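Local coordinates for protein phosphoglycerate kinase (Coxiella burnetii, PDB 4NG4) that catalyses the reversible transfer of a phosphoryl group between ATP and 3-phosphoglycerate, a step of glycolysis, at residues 254-259 with 265-270. Sequence-based numbering, arbitrary orientation.
Sequences QQFWEK and VSLPLP
Trp257 and Leu267 mark the closest backbone approach between the helical segment 254-259 and the extended chain 265-270, their CA atoms lying 7.6 Å apart, a spacing that leaves the contact entirely to side chains. The helix 250-263 ends shortly before this chain, which turns back past it and leads into strand 272-276. Leu267 points from the returning chain toward the helix, and its CD1 methyl does the touching, reaching both aromatic residues of the facing turn. CD1 comes to the edge of the Phe256 ring, near the ring plane, 3.8 Å from CE1 of Phe256; CD1 of the same ring is slightly farther, at 4.1 Å from Leu267 CD1. The other contact is somewhat longer, Trp257 CD1 lying 4.2 Å from Leu267 CD1, although the indole gives up more surface than the phenyl does, and the methyl meets this ring obliquely. Phe256 CG lies anti to the backbone N (chi1 -179°), which carries the ring out from the helix; a chi2 of -84° turns its CD1-CE1 edge to the leucine, while the ring also packs on Leu212 and Leu216 of helix 209-216. Leu269 also points toward the helix and is lightly covered by it, while its side chain packs on Leu233 of helix 227-235. Behind Leu267, Pro268 points away from helix 250-263 and packs on Thr309 and Leu313 of helix 304-316. The join thus belongs to the helix-to-strand connection of the nucleotide-binding domain, with the Phe256 side chain about 10 Å from that of Lys208, a predicted ATP-binding residue. No hydrogen bond or salt bridge links the two segments, and only 156 Å² is buried between them; one leucine methyl beside a buried phenyl and an exposed indole implies a small hydrophobic contact, held by van der Waals packing.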
# COMPACT_ATOMS: atom_id res chain seq x y z
N GLN A 254 -22.04 -12.37 7.31
CA GLN A 254 -23.34 -12.13 7.92
C GLN A 254 -23.18 -11.45 9.25
O GLN A 254 -23.89 -10.49 9.55
CB GLN A 254 -24.10 -13.45 8.11
CG GLN A 254 -25.61 -13.28 8.32
CD GLN A 254 -26.26 -14.41 9.09
OE1 GLN A 254 -25.61 -15.40 9.45
NE2 GLN A 254 -27.54 -14.26 9.36
N GLN A 255 -22.24 -11.93 10.04
CA GLN A 255 -21.97 -11.34 11.34
C GLN A 255 -21.39 -9.95 11.21
O GLN A 255 -21.65 -9.09 12.05
CB GLN A 255 -21.00 -12.21 12.11
CG GLN A 255 -20.86 -11.84 13.56
CD GLN A 255 -19.60 -12.40 14.14
OE1 GLN A 255 -18.50 -11.87 13.91
NE2 GLN A 255 -19.74 -13.49 14.89
N PHE A 256 -20.60 -9.72 10.18
CA PHE A 256 -20.06 -8.38 9.95
C PHE A 256 -21.19 -7.41 9.57
O PHE A 256 -21.20 -6.26 10.02
CB PHE A 256 -18.99 -8.39 8.86
CG PHE A 256 -18.40 -7.05 8.61
CD1 PHE A 256 -19.01 -6.16 7.76
CD2 PHE A 256 -17.26 -6.66 9.27
CE1 PHE A 256 -18.47 -4.91 7.54
CE2 PHE A 256 -16.73 -5.41 9.08
CZ PHE A 256 -17.34 -4.53 8.21
N TRP A 257 -22.13 -7.88 8.75
CA TRP A 257 -23.31 -7.09 8.39
C TRP A 257 -24.04 -6.64 9.64
O TRP A 257 -24.47 -5.50 9.74
CB TRP A 257 -24.29 -7.86 7.47
CG TRP A 257 -25.37 -6.94 6.92
CD1 TRP A 257 -25.29 -6.16 5.79
CD2 TRP A 257 -26.64 -6.68 7.50
NE1 TRP A 257 -26.44 -5.44 5.63
CE2 TRP A 257 -27.29 -5.73 6.67
CE3 TRP A 257 -27.29 -7.14 8.64
CZ2 TRP A 257 -28.57 -5.26 6.94
CZ3 TRP A 257 -28.56 -6.68 8.91
CH2 TRP A 257 -29.19 -5.75 8.06
N GLU A 258 -24.19 -7.56 10.60
CA GLU A 258 -24.93 -7.28 11.83
C GLU A 258 -24.18 -6.27 12.72
O GLU A 258 -24.78 -5.33 13.21
CB GLU A 258 -25.21 -8.57 12.58
CG GLU A 258 -26.20 -9.47 11.84
CD GLU A 258 -26.43 -10.82 12.52
OE1 GLU A 258 -25.84 -11.05 13.61
OE2 GLU A 258 -27.20 -11.63 11.95
N LYS A 259 -22.88 -6.48 12.89
CA LYS A 259 -22.03 -5.53 13.61
C LYS A 259 -22.21 -4.13 13.06
O LYS A 259 -22.25 -3.15 13.81
CB LYS A 259 -20.56 -5.91 13.47
CG LYS A 259 -20.02 -6.93 14.49
CD LYS A 259 -18.94 -7.81 13.82
CE LYS A 259 -17.73 -8.09 14.68
NZ LYS A 259 -16.58 -8.40 13.80
N VAL A 265 -23.48 1.90 10.95
CA VAL A 265 -22.62 2.18 9.82
C VAL A 265 -23.36 1.75 8.57
O VAL A 265 -23.74 0.58 8.44
CB VAL A 265 -21.31 1.42 9.94
CG1 VAL A 265 -20.56 1.45 8.62
CG2 VAL A 265 -20.45 1.97 11.08
N SER A 266 -23.59 2.67 7.65
CA SER A 266 -24.32 2.33 6.44
C SER A 266 -23.47 1.42 5.56
O SER A 266 -22.28 1.63 5.38
CB SER A 266 -24.73 3.58 5.67
OG SER A 266 -25.16 3.22 4.38
N LEU A 267 -24.11 0.40 5.03
CA LEU A 267 -23.41 -0.65 4.34
C LEU A 267 -24.28 -1.10 3.16
O LEU A 267 -24.78 -2.22 3.13
CB LEU A 267 -23.14 -1.77 5.34
CG LEU A 267 -22.02 -2.75 5.04
CD1 LEU A 267 -21.87 -3.71 6.21
CD2 LEU A 267 -22.28 -3.51 3.78
N PRO A 268 -24.46 -0.21 2.17
CA PRO A 268 -25.34 -0.50 1.04
C PRO A 268 -24.72 -1.53 0.15
O PRO A 268 -23.61 -1.35 -0.29
CB PRO A 268 -25.40 0.83 0.30
CG PRO A 268 -24.07 1.44 0.53
CD PRO A 268 -23.67 1.02 1.94
N LEU A 269 -25.44 -2.60 -0.11
CA LEU A 269 -24.98 -3.63 -1.02
C LEU A 269 -25.50 -3.33 -2.42
O LEU A 269 -26.39 -2.52 -2.56
CB LEU A 269 -25.48 -5.00 -0.55
CG LEU A 269 -24.66 -5.73 0.51
CD1 LEU A 269 -24.03 -4.79 1.52
CD2 LEU A 269 -25.58 -6.74 1.18
N PRO A 270 -24.94 -3.98 -3.45
CA PRO A 270 -25.47 -3.81 -4.82
C PRO A 270 -26.93 -4.15 -4.90
O PRO A 270 -27.30 -5.26 -4.50
CB PRO A 270 -24.65 -4.81 -5.64
CG PRO A 270 -23.36 -4.98 -4.87
CD PRO A 270 -23.73 -4.82 -3.42